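Acetyltransferase (Klebsiella pneumoniae, PDB 5XUN) is a GNAT-family toxin of a type II toxin-antitoxin system that probably blocks glycyl-tRNA by acetylating its glycyl group with acetyl-CoA. Local coordinates at residues B[16-21]-B[30-35]; B[58-63]-B[100-105]; B[115-120]-B[130-135]. The protein carries 1 engineered substitution. All coordinates share one frame; numbering follows the deposited sequence.

Contact 1. Residues B[16-21]-B[30-35]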
# COMPACT_ATOMS: atom_id res chain seq x y z
N TYR B 16 2.36 23.16 13.37
CA TYR B 16 2.39 24.03 12.20
C TYR B 16 1.47 25.22 12.39
O TYR B 16 0.44 25.14 13.05
CB TYR B 16 1.99 23.26 10.94
CG TYR B 16 2.85 22.06 10.68
CD1 TYR B 16 4.20 22.20 10.39
CD2 TYR B 16 2.32 20.77 10.73
CE1 TYR B 16 5.00 21.11 10.16
CE2 TYR B 16 3.12 19.67 10.50
CZ TYR B 16 4.46 19.84 10.22
OH TYR B 16 5.26 18.75 9.99
N ASP B 17 1.86 26.34 11.79
CA ASP B 17 0.99 27.50 11.67
C ASP B 17 0.12 27.29 10.44
O ASP B 17 0.59 27.41 9.30
CB ASP B 17 1.80 28.79 11.55
CG ASP B 17 0.94 30.04 11.44
OD1 ASP B 17 -0.31 29.94 11.35
OD2 ASP B 17 1.51 31.15 11.45
N ILE B 18 -1.15 26.96 10.65
CA ILE B 18 -2.09 26.75 9.55
C ILE B 18 -3.14 27.85 9.48
O ILE B 18 -4.05 27.78 8.65
CB ILE B 18 -2.75 25.37 9.65
CG1 ILE B 18 -3.60 25.27 10.92
CG2 ILE B 18 -1.69 24.28 9.65
CD1 ILE B 18 -4.60 24.13 10.90
N THR B 19 -3.03 28.88 10.32
CA THR B 19 -4.05 29.93 10.35
C THR B 19 -4.02 30.72 9.05
O THR B 19 -2.97 31.19 8.61
CB THR B 19 -3.84 30.85 11.55
OG1 THR B 19 -2.63 31.60 11.38
CG2 THR B 19 -3.77 30.05 12.85
N GLY B 20 -5.18 30.85 8.41
CA GLY B 20 -5.24 31.52 7.14
C GLY B 20 -4.96 30.65 5.93
O GLY B 20 -4.83 31.18 4.83
N PHE B 21 -4.83 29.33 6.11
CA PHE B 21 -4.56 28.47 4.97
C PHE B 21 -5.80 28.40 4.10
O PHE B 21 -6.90 28.13 4.60
CB PHE B 21 -4.16 27.06 5.43
CG PHE B 21 -3.89 26.10 4.29
CD1 PHE B 21 -4.92 25.38 3.70
CD2 PHE B 21 -2.60 25.92 3.80
CE1 PHE B 21 -4.68 24.50 2.64
CE2 PHE B 21 -2.35 25.05 2.75
CZ PHE B 21 -3.39 24.34 2.17
N THR B 30 -10.90 22.59 5.11
CA THR B 30 -11.50 21.99 6.29
C THR B 30 -10.78 20.69 6.66
O THR B 30 -10.55 20.41 7.85
CB THR B 30 -12.99 21.75 6.05
OG1 THR B 30 -13.65 23.00 5.85
CG2 THR B 30 -13.63 21.04 7.22
N PHE B 31 -10.38 19.90 5.66
CA PHE B 31 -9.74 18.63 5.97
C PHE B 31 -8.41 18.85 6.68
O PHE B 31 -8.10 18.16 7.65
CB PHE B 31 -9.52 17.80 4.70
CG PHE B 31 -8.98 16.43 4.98
CD1 PHE B 31 -7.61 16.23 5.11
CD2 PHE B 31 -9.83 15.36 5.15
CE1 PHE B 31 -7.10 14.96 5.40
CE2 PHE B 31 -9.32 14.09 5.44
CZ PHE B 31 -7.96 13.90 5.56
N LEU B 32 -7.61 19.81 6.20
CA LEU B 32 -6.38 20.16 6.89
C LEU B 32 -6.63 20.49 8.36
O LEU B 32 -5.87 20.08 9.24
CB LEU B 32 -5.71 21.35 6.21
CG LEU B 32 -4.55 21.96 6.99
CD1 LEU B 32 -3.43 20.94 7.15
CD2 LEU B 32 -4.02 23.24 6.35
N LYS B 33 -7.71 21.23 8.64
CA LYS B 33 -7.96 21.73 9.99
C LYS B 33 -8.51 20.65 10.92
O LYS B 33 -8.11 20.58 12.09
CB LYS B 33 -8.95 22.90 9.96
CG LYS B 33 -8.43 24.17 9.33
CD LYS B 33 -9.43 25.30 9.52
CE LYS B 33 -10.79 24.96 8.93
NZ LYS B 33 -11.76 26.09 9.11
N GLU B 34 -9.44 19.83 10.44
CA GLU B 34 -10.21 18.95 11.30
C GLU B 34 -9.72 17.51 11.31
O GLU B 34 -9.74 16.87 12.36
CB GLU B 34 -11.67 18.94 10.84
CG GLU B 34 -12.24 20.27 10.42
CD GLU B 34 -13.71 20.43 10.75
OE1 GLU B 34 -14.15 21.57 10.99
OE2 GLU B 34 -14.45 19.42 10.69
N HIS B 35 -9.24 17.00 10.17
CA HIS B 35 -9.11 15.56 10.00
C HIS B 35 -7.72 15.06 9.65
O HIS B 35 -7.43 13.89 9.90
CB HIS B 35 -10.07 15.07 8.91
CG HIS B 35 -11.48 15.54 9.08
ND1 HIS B 35 -12.30 15.08 10.08
CD2 HIS B 35 -12.22 16.43 8.37
CE1 HIS B 35 -13.48 15.66 9.99
NE2 HIS B 35 -13.46 16.48 8.96

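Contact 2. Residues B[58-63]-B[100-105]. With ACO (acetyl coenzyme *a), chain E.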
# COMPACT_ATOMS: atom_id res chain seq x y z
N ARG B 58 5.21 27.58 8.86
CA ARG B 58 3.89 27.75 8.29
C ARG B 58 3.65 26.67 7.25
O ARG B 58 4.54 26.31 6.49
CB ARG B 58 3.78 29.15 7.67
CG ARG B 58 4.11 30.25 8.67
CD ARG B 58 4.20 31.62 8.04
NE ARG B 58 3.20 31.82 7.00
CZ ARG B 58 3.50 32.02 5.72
NH1 ARG B 58 4.77 32.06 5.34
NH2 ARG B 58 2.53 32.19 4.83
N LEU B 59 2.43 26.14 7.24
CA LEU B 59 2.07 25.10 6.30
C LEU B 59 1.50 25.77 5.06
O LEU B 59 0.52 26.52 5.14
CB LEU B 59 1.07 24.13 6.93
CG LEU B 59 0.73 22.83 6.21
CD1 LEU B 59 0.49 21.72 7.23
CD2 LEU B 59 -0.50 22.99 5.33
N LEU B 60 2.14 25.55 3.91
CA LEU B 60 1.72 26.12 2.65
C LEU B 60 1.15 25.09 1.68
O LEU B 60 0.66 25.48 0.61
CB LEU B 60 2.89 26.87 1.99
CG LEU B 60 3.34 28.21 2.59
CD1 LEU B 60 2.17 29.17 2.70
CD2 LEU B 60 4.04 28.05 3.93
N GLY B 61 1.21 23.81 2.02
CA GLY B 61 0.60 22.78 1.21
C GLY B 61 0.72 21.44 1.91
O GLY B 61 1.49 21.29 2.86
N TYR B 62 -0.07 20.48 1.44
CA TYR B 62 -0.03 19.16 2.05
C TYR B 62 -0.59 18.13 1.08
O TYR B 62 -1.26 18.48 0.10
CB TYR B 62 -0.82 19.14 3.37
CG TYR B 62 -2.32 19.06 3.22
CD1 TYR B 62 -3.10 20.21 3.04
CD2 TYR B 62 -2.98 17.85 3.28
CE1 TYR B 62 -4.48 20.13 2.90
CE2 TYR B 62 -4.33 17.76 3.15
CZ TYR B 62 -5.09 18.90 2.97
OH TYR B 62 -6.45 18.77 2.84
N TYR B 63 -0.30 16.85 1.35
CA TYR B 63 -0.93 15.76 0.61
C TYR B 63 -1.03 14.52 1.49
O TYR B 63 -0.34 14.41 2.51
CB TYR B 63 -0.17 15.45 -0.70
CG TYR B 63 1.16 14.72 -0.60
CD1 TYR B 63 1.21 13.34 -0.42
CD2 TYR B 63 2.36 15.41 -0.72
CE1 TYR B 63 2.42 12.67 -0.36
CE2 TYR B 63 3.58 14.75 -0.66
CZ TYR B 63 3.60 13.38 -0.48
OH TYR B 63 4.81 12.72 -0.42
N ASP B 100 -1.43 26.32 -0.78
CA ASP B 100 -2.05 27.57 -0.36
C ASP B 100 -2.02 28.62 -1.47
O ASP B 100 -1.04 28.73 -2.21
CB ASP B 100 -1.36 28.12 0.89
CG ASP B 100 -2.01 29.40 1.39
OD1 ASP B 100 -3.13 29.31 1.93
OD2 ASP B 100 -1.41 30.49 1.23
N LYS B 101 -3.10 29.41 -1.56
CA LYS B 101 -3.25 30.41 -2.61
C LYS B 101 -2.05 31.35 -2.68
O LYS B 101 -1.62 31.75 -3.76
CB LYS B 101 -4.51 31.25 -2.38
CG LYS B 101 -5.84 30.60 -2.71
CD LYS B 101 -6.96 31.59 -2.37
CE LYS B 101 -8.33 31.15 -2.86
NZ LYS B 101 -8.50 31.33 -4.33
N SER B 102 -1.49 31.71 -1.52
CA SER B 102 -0.37 32.65 -1.49
C SER B 102 0.82 32.15 -2.30
O SER B 102 1.70 32.95 -2.63
CB SER B 102 0.08 32.90 -0.05
OG SER B 102 0.94 31.87 0.40
N VAL B 103 0.89 30.85 -2.58
CA VAL B 103 2.08 30.31 -3.20
C VAL B 103 1.76 29.40 -4.38
O VAL B 103 2.63 28.71 -4.91
CB VAL B 103 2.94 29.61 -2.11
CG1 VAL B 103 2.47 28.20 -1.81
CG2 VAL B 103 4.40 29.65 -2.44
N GLN B 104 0.52 29.46 -4.87
CA GLN B 104 0.15 28.71 -6.07
C GLN B 104 0.75 29.33 -7.34
O GLN B 104 1.20 30.48 -7.36
CB GLN B 104 -1.37 28.65 -6.22
CG GLN B 104 -2.05 27.85 -5.14
CD GLN B 104 -3.52 27.71 -5.37
OE1 GLN B 104 -4.06 28.21 -6.36
NE2 GLN B 104 -4.20 27.06 -4.44
N GLY B 105 0.75 28.52 -8.41
CA GLY B 105 1.24 28.94 -9.72
C GLY B 105 2.73 29.08 -9.87
O GLY B 105 3.19 29.75 -10.80
N1A ACO E . 7.77 24.56 -12.54
C2A ACO E . 6.54 24.24 -12.99
N3A ACO E . 5.55 25.14 -13.19
C4A ACO E . 5.75 26.46 -12.93
C5A ACO E . 7.07 26.88 -12.43
C6A ACO E . 8.11 25.83 -12.24
N6A ACO E . 9.34 26.16 -11.79
N7A ACO E . 7.02 28.21 -12.25
C8A ACO E . 5.78 28.60 -12.59
N9A ACO E . 5.01 27.58 -13.02
C1B ACO E . 3.59 27.72 -13.44
C2B ACO E . 3.29 27.24 -14.85
O2B ACO E . 3.20 28.35 -15.76
C3B ACO E . 1.96 26.53 -14.74
O3B ACO E . 0.90 27.43 -15.06
P3B ACO E . -0.45 26.95 -15.81
O7A ACO E . -0.07 26.91 -17.27
O8A ACO E . -0.74 25.59 -15.22
O9A ACO E . -1.46 28.01 -15.44
C4B ACO E . 1.82 26.18 -13.27
O4B ACO E . 2.76 26.97 -12.54
C5B ACO E . 2.08 24.71 -12.94
O5B ACO E . 1.24 24.34 -11.85
P1A ACO E . 1.78 24.35 -10.33
O1A ACO E . 2.24 25.74 -9.97
O2A ACO E . 2.70 23.18 -10.10
O3A ACO E . 0.40 24.04 -9.57
P2A ACO E . -0.08 24.86 -8.27
O4A ACO E . 1.10 25.17 -7.39
O5A ACO E . -1.01 25.96 -8.70
O6A ACO E . -0.95 23.69 -7.58
CBP ACO E . -3.07 22.68 -7.26
CCP ACO E . -2.05 23.14 -8.30
CDP ACO E . -2.38 21.84 -6.19
CEP ACO E . -4.16 21.87 -7.95
CAP ACO E . -3.65 23.97 -6.69
OAP ACO E . -4.34 24.65 -7.75
C9P ACO E . -4.61 23.72 -5.57
O9P ACO E . -4.23 23.57 -4.42
N8P ACO E . -5.89 23.69 -5.93
C7P ACO E . -6.96 23.79 -4.97
C6P ACO E . -7.23 22.45 -4.29
C5P ACO E . -7.23 21.37 -5.34
O5P ACO E . -8.07 21.37 -6.23
N4P ACO E . -6.26 20.47 -5.23
C3P ACO E . -6.07 19.43 -6.22
C2P ACO E . -7.09 18.31 -6.11
S1P ACO E . -6.30 16.91 -5.39
C ACO E . -7.37 15.77 -5.96
O ACO E . -8.13 16.11 -6.85
CH3 ACO E . -7.35 14.39 -5.36

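Contact 3. Residues B[115-120]-B[130-135]. With ACO (acetyl coenzyme *a), chain E.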
# COMPACT_ATOMS: atom_id res chain seq x y z
N HIS B 115 7.47 14.57 -5.12
CA HIS B 115 7.73 13.96 -3.83
C HIS B 115 6.82 12.76 -3.60
O HIS B 115 7.27 11.73 -3.05
CB HIS B 115 7.55 15.00 -2.73
CG HIS B 115 8.00 14.54 -1.38
ND1 HIS B 115 7.23 13.71 -0.59
CD2 HIS B 115 9.13 14.78 -0.69
CE1 HIS B 115 7.87 13.46 0.54
NE2 HIS B 115 9.04 14.09 0.50
N VAL B 116 5.55 12.85 -4.00
CA VAL B 116 4.65 11.70 -3.95
C VAL B 116 5.25 10.53 -4.70
O VAL B 116 5.25 9.39 -4.22
CB VAL B 116 3.27 12.06 -4.53
CG1 VAL B 116 2.40 10.78 -4.67
CG2 VAL B 116 2.58 13.14 -3.70
N MET B 117 5.75 10.79 -5.91
CA MET B 117 6.30 9.72 -6.74
C MET B 117 7.43 8.99 -6.04
O MET B 117 7.52 7.76 -6.11
CB MET B 117 6.78 10.28 -8.08
CG MET B 117 5.70 10.86 -8.95
SD MET B 117 4.31 9.74 -9.11
CE MET B 117 3.31 10.64 -10.30
N ARG B 118 8.31 9.73 -5.38
CA ARG B 118 9.44 9.10 -4.71
C ARG B 118 8.98 8.24 -3.54
O ARG B 118 9.55 7.17 -3.29
CB ARG B 118 10.43 10.17 -4.24
CG ARG B 118 11.65 9.61 -3.55
CD ARG B 118 12.61 10.71 -3.14
NE ARG B 118 13.29 11.32 -4.27
CZ ARG B 118 14.28 10.74 -4.95
NH1 ARG B 118 14.72 9.54 -4.61
NH2 ARG B 118 14.84 11.38 -5.97
N VAL B 119 7.96 8.69 -2.81
CA VAL B 119 7.43 7.89 -1.71
C VAL B 119 6.80 6.61 -2.24
O VAL B 119 7.02 5.52 -1.70
CB VAL B 119 6.42 8.71 -0.87
CG1 VAL B 119 5.72 7.82 0.13
CG2 VAL B 119 7.12 9.86 -0.17
N VAL B 120 5.99 6.73 -3.29
CA VAL B 120 5.33 5.56 -3.85
C VAL B 120 6.35 4.61 -4.47
O VAL B 120 6.18 3.38 -4.44
CB VAL B 120 4.26 6.00 -4.87
CG1 VAL B 120 3.72 4.80 -5.64
CG2 VAL B 120 3.13 6.72 -4.14
N TYR B 130 0.83 -1.27 -8.22
CA TYR B 130 0.88 -1.18 -9.68
C TYR B 130 0.92 0.27 -10.16
O TYR B 130 1.34 0.51 -11.30
CB TYR B 130 -0.33 -1.90 -10.28
CG TYR B 130 -0.31 -1.98 -11.79
CD1 TYR B 130 0.61 -2.78 -12.46
CD2 TYR B 130 -1.21 -1.25 -12.55
CE1 TYR B 130 0.64 -2.85 -13.84
CE2 TYR B 130 -1.19 -1.30 -13.94
CZ TYR B 130 -0.27 -2.11 -14.57
OH TYR B 130 -0.25 -2.17 -15.94
N GLY B 131 0.51 1.22 -9.33
CA GLY B 131 0.70 2.62 -9.65
C GLY B 131 -0.03 3.49 -8.65
O GLY B 131 -0.53 3.03 -7.62
N LEU B 132 -0.10 4.78 -9.00
CA LEU B 132 -0.70 5.79 -8.14
C LEU B 132 -2.06 6.17 -8.70
O LEU B 132 -2.17 6.64 -9.83
CB LEU B 132 0.20 7.02 -8.04
CG LEU B 132 -0.32 8.26 -7.29
CD1 LEU B 132 -0.39 8.05 -5.78
CD2 LEU B 132 0.56 9.45 -7.62
N PHE B 133 -3.10 5.98 -7.89
CA PHE B 133 -4.48 6.26 -8.25
C PHE B 133 -4.88 7.62 -7.69
O PHE B 133 -4.50 7.96 -6.57
CB PHE B 133 -5.39 5.15 -7.70
CG PHE B 133 -6.86 5.30 -8.06
CD1 PHE B 133 -7.70 6.12 -7.30
CD2 PHE B 133 -7.41 4.58 -9.10
CE1 PHE B 133 -9.05 6.24 -7.61
CE2 PHE B 133 -8.76 4.69 -9.42
CZ PHE B 133 -9.58 5.53 -8.67
N VAL B 134 -5.65 8.38 -8.46
CA VAL B 134 -6.14 9.67 -7.96
C VAL B 134 -7.50 9.96 -8.57
O VAL B 134 -7.73 9.70 -9.76
CB VAL B 134 -5.12 10.80 -8.23
CG1 VAL B 134 -4.94 11.04 -9.72
CG2 VAL B 134 -5.53 12.07 -7.51
N GLU B 135 -8.40 10.47 -7.74
CA GLU B 135 -9.69 10.97 -8.21
C GLU B 135 -9.60 12.49 -8.28
O GLU B 135 -9.51 13.16 -7.25
CB GLU B 135 -10.81 10.53 -7.28
CG GLU B 135 -12.12 11.27 -7.52
CD GLU B 135 -13.31 10.48 -7.04
OE1 GLU B 135 -14.35 10.49 -7.74
OE2 GLU B 135 -13.20 9.82 -5.98
N1A ACO E . 7.77 24.56 -12.54
C2A ACO E . 6.54 24.24 -12.99
N3A ACO E . 5.55 25.14 -13.19
C4A ACO E . 5.75 26.46 -12.93
C5A ACO E . 7.07 26.88 -12.43
C6A ACO E . 8.11 25.83 -12.24
N6A ACO E . 9.34 26.16 -11.79
N7A ACO E . 7.02 28.21 -12.25
C8A ACO E . 5.78 28.60 -12.59
N9A ACO E . 5.01 27.58 -13.02
C1B ACO E . 3.59 27.72 -13.44
C2B ACO E . 3.29 27.24 -14.85
O2B ACO E . 3.20 28.35 -15.76
C3B ACO E . 1.96 26.53 -14.74
O3B ACO E . 0.90 27.43 -15.06
P3B ACO E . -0.45 26.95 -15.81
O7A ACO E . -0.07 26.91 -17.27
O8A ACO E . -0.74 25.59 -15.22
O9A ACO E . -1.46 28.01 -15.44
C4B ACO E . 1.82 26.18 -13.27
O4B ACO E . 2.76 26.97 -12.54
C5B ACO E . 2.08 24.71 -12.94
O5B ACO E . 1.24 24.34 -11.85
P1A ACO E . 1.78 24.35 -10.33
O1A ACO E . 2.24 25.74 -9.97
O2A ACO E . 2.70 23.18 -10.10
O3A ACO E . 0.40 24.04 -9.57
P2A ACO E . -0.08 24.86 -8.27
O4A ACO E . 1.10 25.17 -7.39
O5A ACO E . -1.01 25.96 -8.70
O6A ACO E . -0.95 23.69 -7.58
CBP ACO E . -3.07 22.68 -7.26
CCP ACO E . -2.05 23.14 -8.30
CDP ACO E . -2.38 21.84 -6.19
CEP ACO E . -4.16 21.87 -7.95
CAP ACO E . -3.65 23.97 -6.69
OAP ACO E . -4.34 24.65 -7.75
C9P ACO E . -4.61 23.72 -5.57
O9P ACO E . -4.23 23.57 -4.42
N8P ACO E . -5.89 23.69 -5.93
C7P ACO E . -6.96 23.79 -4.97
C6P ACO E . -7.23 22.45 -4.29
C5P ACO E . -7.23 21.37 -5.34
O5P ACO E . -8.07 21.37 -6.23
N4P ACO E . -6.26 20.47 -5.23
C3P ACO E . -6.07 19.43 -6.22
C2P ACO E . -7.09 18.31 -6.11
S1P ACO E . -6.30 16.91 -5.39
C ACO E . -7.37 15.77 -5.96
O ACO E . -8.13 16.11 -6.85
CH3 ACO E . -7.35 14.39 -5.36

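Contact 1. Residues B[16-21]-B[30-35]
Ile-18 and Phe-21, the first and last residues of a type II beta turn, bring their side chains against Leu-32 on one flank of helix 26-34. Just ahead of the turn, Asp-17 shapes the loop from within: its OD1 takes both the backbone N-H and the hydroxyl of Thr-19, the hydroxyl through the syn lone pair, and the bond from Thr-19 N makes this an Asx turn. Ile-18 follows with two separate touches. Its CB lies 4.1 Å from CD2 of Leu-32 as the two side chains run alongside each other in opposite senses, while its CD1 reaches the aliphatic CG of Lys-33, also at 4.1 Å. The chain then passes through Gly-20, whose positive phi of 86° suits the turn, and the turn is closed by Phe-21 N bonding to Ile-18 O at 3.1 Å. With CG of Phe-21 trans to its own backbone N (chi1 179°), one face of the ring is turned to Leu-32, whose CD2 sits 3.7 Å from the ring centroid and 22° off its normal, a CH-pi contact. Leu-59 and Tyr-62 of strand 59-71 also touch Leu-32, so loop and helix pack together on the same strand. No hydrogen bond crosses between 16-21 and 30-35; the loop is shaped by its own polar bonds, and between these two segments the contact is apolar packing plus the CH-pi contact.

Contact 2. Residues B[58-63]-B[100-105]
Leu-60 O receives the backbone N-H of Asp-100 in the one hydrogen bond between these segments, next to a classic beta bulge, with Leu-60 and Gly-61 paired together against the single residue Leu-50. Strand 88-99 here gives way to the loop leading to helix 108-126, and Gln-104 and Gly-105 begin the Q/R-x-x-G-x-G/A pyrophosphate-binding motif of GNAT enzymes, whose later N-H donors to the cofactor include Gly-107 and Gly-109. The bond is short, 2.6 Å from Asp-100 N to Leu-60 O, and nearly straight at the hydrogen (169°), although the donor is tilted out of the carbonyl plane. Beside it, Leu-60 CB makes apolar contact with CG1 of Val-103 at 4.0 Å, and the methyl CD1 of Leu-60 lies in van der Waals contact with the hydroxyl OG of Ser-102 at 3.8 Å.

One step out, the carboxylate of Asp-100 organises the loop. Its CG extends trans to the backbone N (chi1 -178°), which puts the carboxylate beside the carbonyl carbon, within reach of Ser-102. Ser-102 N approaches OD2 from above the carboxylate plane at 3.0 Å, forming an Asx turn, and Ser-102 OG uses the anti lone pair of the same oxygen. The other oxygen, OD1, accepts from Asp-22 N, so both oxygens of this buried carboxylate are engaged, and the bonds link it to a second loop. Val-103 N bonds back to Asp-100 O, tightening the bend.

Farther out, Gln-104 NE2 donates to Ile-99 O and Cys-23 O, which fixes its amide beside the pantetheine arm of acetyl-CoA. The bend finally presents a backbone N-H to the pyrophosphate: Gly-105 N donates to O5A of acetyl-CoA at 3.1 Å, with an angle of 153° at the hydrogen.

Contact 3. Residues B[115-120]-B[130-135]
Leu-132 projects from strand 131-135 and packs against Val-116, Met-117 and Val-120, one turn of helix 108-126. The tightest approach is 3.7 Å, between CD2 of Leu-132 and CG1 of Val-116. That same CD2 also meets CE of Met-117 at 4.0 Å; the bend at chi2 of the methionine (-49°) turns its thioether inward from a residue whose CB does not point straight at the strand. The other branch of Leu-132, CD1, touches both Val-120 CG2 and Val-116 CG1, each at 4.1 Å. Each of the three helix side chains crosses Leu-132 at about a right angle, and no hydrogen bond joins the segments.

By contrast, Arg-118 stands on the exposed side of the helix, and the exposed Glu-135 side chain takes no part in this packing. The backbone of Glu-135 instead borders the cofactor, its O lying 3.1 Å from the acetyl CH3 of acetyl-CoA.

The axes of segments 115-120 and 131-135 approach to 9.6 Å, their N-to-C directions 131° apart. They belong to consecutive elements of the beta-alpha-beta unit 88-99, 108-126, 131-135: Leu-94 of strand 88-99 touches Leu-132, Val-116 also packs on Tyr-63 and Leu-65 of strand 59-71, and Met-117 rests on Tyr-163 of strand 160-164.

In the fold
All four touching residues of contact 3 are buried, and its centre is about 6 Å from the chain centre; contact 2 is buried too but lies at about 14 Å, and contact 1, partly buried, at about 17 Å. Contacts 1 and 2 adjoin: Phe-21 CD2 lies 3.4 Å from Leu-59 O, so the turn rests on strand 59-71. The same strand leads on to contact 3, where Tyr-63 OH probably hydrogen-bonds His-115 ND1 at 2.6 Å. Apolar packing alone joins the segments in contacts 1 and 3, whereas contact 2 adds a backbone bond. Contacts 2 and 3 both border acetyl-CoA, one at its pyrophosphate and pantetheine arm, the other at its acetyl end.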